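Local coordinates for peptidoglycan-recognition protein LC (Drosophila melanogaster, PDB 2F2L) that senses peptidoglycan of Gram-negative bacteria and activates the imd/Relish immune pathway, the chain here being the extracellular recognition domain of isoform LCa, at residues Gly25-Pro31 and Tyr136-Ser141; Leu116-Arg120 and Ser159-Trp163. All blocks are in the same frame, centred on the assembly; numbering follows the deposited sequence.

Interaction 1: Gly25-Pro31 and Tyr136-Ser141; sequences GLVIALP and YRFTAS
Phe-138 drops its ring into the shallow hollow between Val-27 and Ala-29 on the neighbouring strand. Its CG lies opposite the backbone N (chi1 -174°), which swings the ring across to that strand. Phe-138 CD1 rests against Val-27 CG1 at 3.8 Å. Phe-138 CE1 meets Ala-29 CB at 3.8 Å. The ring edge also lies close to the carbonyl oxygen of Val-27.

The reverse side of the sheet carries Leu-26, Ile-28, Arg-137 and Thr-139. Here the bump is Leu-26 CD1, 3.8 Å from Thr-139 CG2. It also touches the aliphatic CG and CD of Arg-137. Farther along, the chain leaves strand 136-140 and enters helix 141-144. Ser-141 there turns inward and fills the notch between Ile-28 and Leu-30: its CB is 3.6 Å from Ile-28 CG2 and 3.6 Å from Leu-30 CG. The OG of Ser-141 is hydrogen-bonded to Tyr-157 OH.

The two strands run parallel, their short axes 23° apart, in the mixed central sheet of the amidase-like PGRP fold. Strand 136-140 is an outermost strand of the sheet within this chain, and strand 98-102 bonds the other edge of 24-31. Helix 113-128 packs on the face of Val-27 and Phe-138, and helix 141-144 on the face of Ile-28 and Thr-139.

Five backbone bonds join the pair. Val-27 N reaches Arg-137 O at 2.9 Å, and the last, from Ser-141 N to Ala-29 O at 3.0 Å, carries the ladder into the first residue of the helix. The polar end of Thr-139 turns elsewhere: OG1 bonds Ser-167 OXT. The chemistry implies a division of labour: the ladder of nearly straight peptide bonds sets the strand register, while carbon contacts between side chains fill the two faces.

Interaction 2: Leu116-Arg120 and Ser159-Trp163; sequences LSVTR and SFANW. With HSQ (2-acetylamino-2-deoxy-alpha-L-idopyranose), chain D.
Trp-163 slots its indole between Arg-120 of the helix and Phe-160 of its own loop. A type I turn from Phe-160 to Trp-163, closed by Trp-163 N to Phe-160 O at 3.0 Å, brings the two rings together. Phe-160 CD1 lies over one face of the indole, toward its rim. Arg-120 lies over the opposite face.

The tight part is at the helix. Trp-163 CH2 comes within 3.4 Å of Arg-120 CG. The indole edge at Trp-163 CH2 faces Leu-116 O, 3.4 Å away and near the ring plane. Thr-119 adds a methyl: with CG2 opposite its backbone N, that carbon sits 3.8 Å from Trp-163 CZ3. Leu-116 CD2 wedges between Ser-159 CB, at 3.6 Å, and the Phe-160 ring, where CE1 is 3.7 Å away.

The outer side is looser. The Arg-120 chain runs straight from CG to NE and carries its guanidinium over the CZ2-CE2-NE1 side of the indole, toward the rim, the planes 24° apart. Trp-163 CZ2 lies beneath the centre of the guanidinium. Arg-120 is exposed to solvent. Its NH2 lies by Trp-163 NE1 and 3.8 Å from C8 of the sugar HSQ. That sugar is joined covalently through C1 to Asn-162 ND2, so the turn that presents Trp-163 also bears the glycan. The positive charge probably adds some electrostatic attraction to the indole face.

The contact fastens the segment following helix 154-158 to helix 113-128. Phe-160 also meets Trp-166. Ser-159 OG bonds back to Ala-155 O within that preceding helix, and Leu-116 and Ser-159 both touch Pro-111. Thr-119 OG1 bonds Tyr-102 OH, tying helix 113-128 to strand 98-102 of the central sheet.

The two interactions share one hydrophobic layer, their centres about 11 Å apart. Phe-138 of interaction 1 joins them. Phe-138 CE2 lies 3.9 Å from Phe-160 CD1, 3.9 Å from Thr-119 CG2 and 4.2 Å from Trp-163 CZ3. The ring planes of Phe-138 and Phe-160 meet at about 55°. Phe-138 of strand 136-140 thus packs against both helix 113-128 and the C-terminal segment. The segments of the two contacts alternate along the chain. Neither contact includes the residues that touch the muropeptide MLD, such as Arg-48 and Glu-56 on helix 40-57. The glycan on Asn-162 lies at the outer side of interaction 2, about 10 Å from the Tyr-136 side chain.

Interaction 1: Gly25-Pro31 and Tyr136-Ser141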
ATOM      1  N   GLY A  25     -28.854  -2.700   4.453  1.00 19.55           N
ATOM      2  CA  GLY A  25     -29.543  -2.921   5.726  1.00 19.38           C
ATOM      3  C   GLY A  25     -28.680  -3.657   6.735  1.00 19.18           C
ATOM      4  O   GLY A  25     -29.101  -3.906   7.869  1.00 18.12           O
ATOM      5  N   LEU A  26     -27.458  -3.985   6.328  1.00 18.90           N
ATOM      6  CA  LEU A  26     -26.584  -4.834   7.133  1.00 19.02           C
ATOM      7  C   LEU A  26     -25.132  -4.341   7.132  1.00 18.87           C
ATOM      8  O   LEU A  26     -24.550  -4.086   6.073  1.00 19.10           O
ATOM      9  CB  LEU A  26     -26.641  -6.256   6.594  1.00 19.03           C
ATOM     10  CG  LEU A  26     -25.828  -7.322   7.328  1.00 19.25           C
ATOM     11  CD1 LEU A  26     -26.338  -7.508   8.734  1.00 20.00           C
ATOM     12  CD2 LEU A  26     -25.896  -8.631   6.558  1.00 20.47           C
ATOM     13  N   VAL A  27     -24.556  -4.221   8.320  1.00 18.38           N
ATOM     14  CA  VAL A  27     -23.145  -3.879   8.490  1.00 18.32           C
ATOM     15  C   VAL A  27     -22.501  -4.996   9.298  1.00 18.40           C
ATOM     16  O   VAL A  27     -23.045  -5.406  10.335  1.00 18.30           O
ATOM     17  CB  VAL A  27     -22.971  -2.511   9.202  1.00 17.98           C
ATOM     18  CG1 VAL A  27     -21.488  -2.155   9.365  1.00 17.92           C
ATOM     19  CG2 VAL A  27     -23.685  -1.438   8.427  1.00 19.07           C
ATOM     20  N   ILE A  28     -21.359  -5.507   8.827  1.00 18.35           N
ATOM     21  CA  ILE A  28     -20.719  -6.692   9.418  1.00 18.05           C
ATOM     22  C   ILE A  28     -19.347  -6.359   9.995  1.00 18.67           C
ATOM     23  O   ILE A  28     -18.491  -5.745   9.316  1.00 18.54           O
ATOM     24  CB  ILE A  28     -20.565  -7.818   8.371  1.00 18.55           C
ATOM     25  CG1 ILE A  28     -21.944  -8.276   7.881  1.00 17.40           C
ATOM     26  CG2 ILE A  28     -19.833  -9.019   8.956  1.00 18.27           C
ATOM     27  CD1 ILE A  28     -21.898  -9.041   6.576  1.00 17.96           C
ATOM     28  N   ALA A  29     -19.134  -6.764  11.248  1.00 18.37           N
ATOM     29  CA  ALA A  29     -17.853  -6.544  11.910  1.00 18.95           C
ATOM     30  C   ALA A  29     -16.968  -7.784  11.780  1.00 18.72           C
ATOM     31  O   ALA A  29     -17.454  -8.910  11.834  1.00 19.75           O
ATOM     32  CB  ALA A  29     -18.052  -6.163  13.363  1.00 18.56           C
ATOM     33  N   LEU A  30     -15.681  -7.558  11.551  1.00 18.69           N
ATOM     34  CA  LEU A  30     -14.716  -8.636  11.400  1.00 19.34           C
ATOM     35  C   LEU A  30     -13.366  -8.227  12.008  1.00 19.53           C
ATOM     36  O   LEU A  30     -13.026  -7.048  12.031  1.00 19.77           O
ATOM     37  CB  LEU A  30     -14.486  -8.998   9.923  1.00 19.55           C
ATOM     38  CG  LEU A  30     -15.658  -9.248   8.975  1.00 19.92           C
ATOM     39  CD1 LEU A  30     -16.001  -7.999   8.186  1.00 20.19           C
ATOM     40  CD2 LEU A  30     -15.326 -10.376   8.022  1.00 19.60           C
ATOM     41  N   PRO A  31     -12.589  -9.209  12.485  1.00 19.25           N
ATOM     42  CA  PRO A  31     -11.202  -8.948  12.858  1.00 19.43           C
ATOM     43  C   PRO A  31     -10.292  -9.058  11.629  1.00 19.33           C
ATOM     44  O   PRO A  31     -10.615  -9.787  10.691  1.00 19.01           O
ATOM     45  CB  PRO A  31     -10.910 -10.071  13.852  1.00 18.90           C
ATOM     46  CG  PRO A  31     -11.717 -11.214  13.318  1.00 19.26           C
ATOM     47  CD  PRO A  31     -12.955 -10.615  12.706  1.00 19.10           C
ATOM     48  N   TYR A 136     -30.771  -0.248  10.093  1.00 19.93           N
ATOM     49  CA  TYR A 136     -29.754  -1.274   9.832  1.00 19.45           C
ATOM     50  C   TYR A 136     -29.549  -2.210  11.017  1.00 19.22           C
ATOM     51  O   TYR A 136     -29.750  -1.838  12.177  1.00 18.86           O
ATOM     52  CB  TYR A 136     -28.398  -0.648   9.494  1.00 19.22           C
ATOM     53  CG  TYR A 136     -27.743   0.091  10.647  1.00 19.48           C
ATOM     54  CD1 TYR A 136     -26.792  -0.526  11.449  1.00 19.27           C
ATOM     55  CD2 TYR A 136     -28.073   1.420  10.932  1.00 19.09           C
ATOM     56  CE1 TYR A 136     -26.201   0.145  12.510  1.00 19.00           C
ATOM     57  CE2 TYR A 136     -27.484   2.099  11.987  1.00 19.87           C
ATOM     58  CZ  TYR A 136     -26.549   1.459  12.777  1.00 19.62           C
ATOM     59  OH  TYR A 136     -25.949   2.147  13.821  1.00 19.34           O
ATOM     60  N   ARG A 137     -29.104  -3.415  10.692  1.00 18.74           N
ATOM     61  CA  ARG A 137     -28.561  -4.342  11.656  1.00 19.36           C
ATOM     62  C   ARG A 137     -27.017  -4.321  11.585  1.00 19.02           C
ATOM     63  O   ARG A 137     -26.426  -4.346  10.493  1.00 18.64           O
ATOM     64  CB  ARG A 137     -29.120  -5.726  11.340  1.00 19.55           C
ATOM     65  CG  ARG A 137     -28.414  -6.867  11.993  1.00 21.02           C
ATOM     66  CD  ARG A 137     -29.033  -8.195  11.534  1.00 21.92           C
ATOM     67  NE  ARG A 137     -28.354  -9.332  12.149  1.00 23.45           N
ATOM     68  CZ  ARG A 137     -28.432 -10.589  11.732  1.00 23.94           C
ATOM     69  NH1 ARG A 137     -29.137 -10.904  10.648  1.00 24.59           N
ATOM     70  NH2 ARG A 137     -27.768 -11.528  12.401  1.00 23.98           N
ATOM     71  N   PHE A 138     -26.376  -4.250  12.752  1.00 18.90           N
ATOM     72  CA  PHE A 138     -24.915  -4.363  12.887  1.00 18.43           C
ATOM     73  C   PHE A 138     -24.676  -5.721  13.550  1.00 18.36           C
ATOM     74  O   PHE A 138     -25.272  -6.025  14.594  1.00 18.19           O
ATOM     75  CB  PHE A 138     -24.399  -3.194  13.734  1.00 18.93           C
ATOM     76  CG  PHE A 138     -22.883  -3.084  13.852  1.00 19.22           C
ATOM     77  CD1 PHE A 138     -22.023  -3.529  12.851  1.00 18.91           C
ATOM     78  CD2 PHE A 138     -22.329  -2.468  14.967  1.00 20.60           C
ATOM     79  CE1 PHE A 138     -20.641  -3.407  12.983  1.00 18.76           C
ATOM     80  CE2 PHE A 138     -20.940  -2.340  15.109  1.00 20.61           C
ATOM     81  CZ  PHE A 138     -20.095  -2.801  14.104  1.00 19.14           C
ATOM     82  N   THR A 139     -23.868  -6.574  12.931  1.00 17.87           N
ATOM     83  CA  THR A 139     -23.650  -7.923  13.474  1.00 17.52           C
ATOM     84  C   THR A 139     -22.233  -8.430  13.283  1.00 17.00           C
ATOM     85  O   THR A 139     -21.436  -7.819  12.585  1.00 16.73           O
ATOM     86  CB  THR A 139     -24.640  -8.950  12.879  1.00 17.35           C
ATOM     87  OG1 THR A 139     -24.600 -10.161  13.651  1.00 20.22           O
ATOM     88  CG2 THR A 139     -24.329  -9.267  11.465  1.00 17.98           C
ATOM     89  N   ALA A 140     -21.947  -9.558  13.926  1.00 16.68           N
ATOM     90  CA  ALA A 140     -20.665 -10.220  13.836  1.00 16.48           C
ATOM     91  C   ALA A 140     -20.652 -11.144  12.649  1.00 16.10           C
ATOM     92  O   ALA A 140     -21.613 -11.902  12.404  1.00 15.54           O
ATOM     93  CB  ALA A 140     -20.383 -11.006  15.107  1.00 16.56           C
ATOM     94  N   SER A 141     -19.544 -11.095  11.920  1.00 15.70           N
ATOM     95  CA  SER A 141     -19.285 -12.055  10.868  1.00 15.84           C
ATOM     96  C   SER A 141     -19.404 -13.491  11.374  1.00 15.61           C
ATOM     97  O   SER A 141     -19.865 -14.365  10.645  1.00 14.44           O
ATOM     98  CB  SER A 141     -17.907 -11.805  10.243  1.00 15.97           C
ATOM     99  OG  SER A 141     -16.870 -12.001  11.183  1.00 17.19           O
TER

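Interaction 2: Leu116-Arg120 and Ser159-Trp163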
ATOM      1  N   LEU A 116     -14.049   1.803  19.244  1.00 20.27           N
ATOM      2  CA  LEU A 116     -15.473   1.690  19.510  1.00 20.07           C
ATOM      3  C   LEU A 116     -16.191   3.008  19.285  1.00 20.06           C
ATOM      4  O   LEU A 116     -17.262   3.025  18.697  1.00 20.67           O
ATOM      5  CB  LEU A 116     -15.710   1.233  20.949  1.00 20.42           C
ATOM      6  CG  LEU A 116     -15.049  -0.084  21.368  1.00 20.86           C
ATOM      7  CD1 LEU A 116     -15.253  -0.317  22.855  1.00 19.68           C
ATOM      8  CD2 LEU A 116     -15.590  -1.252  20.538  1.00 20.56           C
ATOM      9  N   SER A 117     -15.627   4.115  19.765  1.00 19.88           N
ATOM     10  CA  SER A 117     -16.286   5.412  19.571  1.00 19.68           C
ATOM     11  C   SER A 117     -16.349   5.833  18.095  1.00 19.32           C
ATOM     12  O   SER A 117     -17.364   6.382  17.659  1.00 18.88           O
ATOM     13  CB  SER A 117     -15.628   6.500  20.410  1.00 19.77           C
ATOM     14  OG  SER A 117     -14.232   6.500  20.215  1.00 22.02           O
ATOM     15  N   VAL A 118     -15.292   5.583  17.318  1.00 18.78           N
ATOM     16  CA  VAL A 118     -15.310   6.005  15.907  1.00 18.63           C
ATOM     17  C   VAL A 118     -16.273   5.149  15.066  1.00 18.59           C
ATOM     18  O   VAL A 118     -16.796   5.616  14.045  1.00 18.98           O
ATOM     19  CB  VAL A 118     -13.897   6.052  15.256  1.00 18.45           C
ATOM     20  CG1 VAL A 118     -13.396   4.667  14.915  1.00 17.14           C
ATOM     21  CG2 VAL A 118     -13.928   6.935  14.007  1.00 18.82           C
ATOM     22  N   THR A 119     -16.501   3.912  15.496  1.00 18.61           N
ATOM     23  CA  THR A 119     -17.528   3.064  14.906  1.00 18.56           C
ATOM     24  C   THR A 119     -18.900   3.703  14.966  1.00 18.99           C
ATOM     25  O   THR A 119     -19.657   3.605  14.009  1.00 19.34           O
ATOM     26  CB  THR A 119     -17.593   1.702  15.609  1.00 18.43           C
ATOM     27  OG1 THR A 119     -16.327   1.037  15.494  1.00 17.59           O
ATOM     28  CG2 THR A 119     -18.677   0.834  15.022  1.00 18.52           C
ATOM     29  N   ARG A 120     -19.233   4.340  16.094  1.00 19.05           N
ATOM     30  CA  ARG A 120     -20.494   5.075  16.222  1.00 18.92           C
ATOM     31  C   ARG A 120     -20.582   6.216  15.198  1.00 18.50           C
ATOM     32  O   ARG A 120     -21.599   6.372  14.514  1.00 17.98           O
ATOM     33  CB  ARG A 120     -20.640   5.661  17.629  1.00 19.08           C
ATOM     34  CG  ARG A 120     -20.737   4.640  18.758  1.00 19.90           C
ATOM     35  CD  ARG A 120     -20.888   5.355  20.095  1.00 20.66           C
ATOM     36  NE  ARG A 120     -21.336   4.460  21.159  1.00 22.23           N
ATOM     37  CZ  ARG A 120     -20.580   3.995  22.160  1.00 24.48           C
ATOM     38  NH1 ARG A 120     -19.286   4.320  22.273  1.00 24.94           N
ATOM     39  NH2 ARG A 120     -21.134   3.197  23.075  1.00 24.51           N
ATOM     40  N   SER A 159     -18.047  -6.140  22.852  1.00 18.28           N
ATOM     41  CA  SER A 159     -18.008  -4.680  23.001  1.00 18.89           C
ATOM     42  C   SER A 159     -19.201  -3.955  22.362  1.00 19.23           C
ATOM     43  O   SER A 159     -19.501  -2.816  22.731  1.00 19.11           O
ATOM     44  CB  SER A 159     -16.690  -4.130  22.429  1.00 19.02           C
ATOM     45  OG  SER A 159     -15.578  -4.870  22.932  1.00 19.04           O
ATOM     46  N   PHE A 160     -19.872  -4.608  21.410  1.00 19.81           N
ATOM     47  CA  PHE A 160     -21.069  -4.052  20.761  1.00 20.45           C
ATOM     48  C   PHE A 160     -22.373  -4.685  21.246  1.00 21.04           C
ATOM     49  O   PHE A 160     -23.452  -4.306  20.803  1.00 21.34           O
ATOM     50  CB  PHE A 160     -20.997  -4.256  19.245  1.00 20.32           C
ATOM     51  CG  PHE A 160     -19.769  -3.695  18.614  1.00 19.76           C
ATOM     52  CD1 PHE A 160     -19.476  -2.348  18.720  1.00 19.19           C
ATOM     53  CD2 PHE A 160     -18.919  -4.512  17.887  1.00 20.63           C
ATOM     54  CE1 PHE A 160     -18.350  -1.822  18.121  1.00 20.43           C
ATOM     55  CE2 PHE A 160     -17.797  -4.000  17.282  1.00 19.72           C
ATOM     56  CZ  PHE A 160     -17.509  -2.649  17.391  1.00 20.17           C
ATOM     57  N   ALA A 161     -22.275  -5.631  22.169  1.00 22.07           N
ATOM     58  CA  ALA A 161     -23.429  -6.448  22.572  1.00 22.35           C
ATOM     59  C   ALA A 161     -24.634  -5.655  23.085  1.00 22.32           C
ATOM     60  O   ALA A 161     -25.774  -6.057  22.857  1.00 22.35           O
ATOM     61  CB  ALA A 161     -23.000  -7.496  23.599  1.00 22.75           C
ATOM     62  N   ASN A 162     -24.392  -4.532  23.757  1.00 22.86           N
ATOM     63  CA  ASN A 162     -25.484  -3.677  24.250  1.00 23.47           C
ATOM     64  C   ASN A 162     -25.911  -2.529  23.326  1.00 22.55           C
ATOM     65  O   ASN A 162     -26.748  -1.720  23.708  1.00 22.22           O
ATOM     66  CB  ASN A 162     -25.205  -3.158  25.679  1.00 23.91           C
ATOM     67  CG  ASN A 162     -23.913  -2.341  25.807  1.00 26.69           C
ATOM     68  OD1 ASN A 162     -23.191  -2.109  24.835  1.00 26.04           O
ATOM     69  ND2 ASN A 162     -23.598  -1.954  27.051  1.00 29.51           N
ATOM     70  N   TRP A 163     -25.382  -2.476  22.100  1.00 22.06           N
ATOM     71  CA  TRP A 163     -25.762  -1.419  21.161  1.00 21.67           C
ATOM     72  C   TRP A 163     -27.113  -1.733  20.538  1.00 21.26           C
ATOM     73  O   TRP A 163     -27.384  -2.876  20.184  1.00 20.10           O
ATOM     74  CB  TRP A 163     -24.721  -1.265  20.053  1.00 21.49           C
ATOM     75  CG  TRP A 163     -23.419  -0.698  20.497  1.00 21.04           C
ATOM     76  CD1 TRP A 163     -22.893  -0.711  21.761  1.00 21.16           C
ATOM     77  CD2 TRP A 163     -22.454  -0.054  19.666  1.00 21.21           C
ATOM     78  NE1 TRP A 163     -21.658  -0.101  21.765  1.00 21.55           N
ATOM     79  CE2 TRP A 163     -21.365   0.312  20.490  1.00 21.36           C
ATOM     80  CE3 TRP A 163     -22.399   0.251  18.296  1.00 21.34           C
ATOM     81  CZ2 TRP A 163     -20.236   0.967  19.988  1.00 21.54           C
ATOM     82  CZ3 TRP A 163     -21.275   0.907  17.804  1.00 20.99           C
ATOM     83  CH2 TRP A 163     -20.213   1.253  18.645  1.00 21.09           C
TER
HETATM   84  C1  HSQ D 999     -23.460  -0.527  27.266  1.00 48.26           C
HETATM   85  C2  HSQ D 999     -24.087   0.840  27.018  1.00 55.19           C
HETATM   86  C3  HSQ D 999     -23.660   1.923  28.030  1.00 56.46           C
HETATM   87  C4  HSQ D 999     -22.763   1.499  29.206  1.00 56.10           C
HETATM   88  C5  HSQ D 999     -22.024   0.170  29.009  1.00 55.53           C
HETATM   89  C6  HSQ D 999     -20.540   0.190  29.377  1.00 56.39           C
HETATM   90  C7  HSQ D 999     -24.411   2.144  24.949  1.00 60.97           C
HETATM   91  C8  HSQ D 999     -24.181   3.604  25.250  1.00 61.47           C
HETATM   92  N2  HSQ D 999     -23.708   1.260  25.670  1.00 58.37           N
HETATM   93  O3  HSQ D 999     -24.821   2.537  28.564  1.00 58.44           O
HETATM   94  O4  HSQ D 999     -21.862   2.544  29.506  1.00 56.66           O
HETATM   95  O5  HSQ D 999     -22.131  -0.270  27.675  1.00 51.98           O
HETATM   96  O6  HSQ D 999     -20.042  -1.130  29.264  1.00 57.10           O
HETATM   97  O7  HSQ D 999     -25.202   1.799  24.060  1.00 62.74           O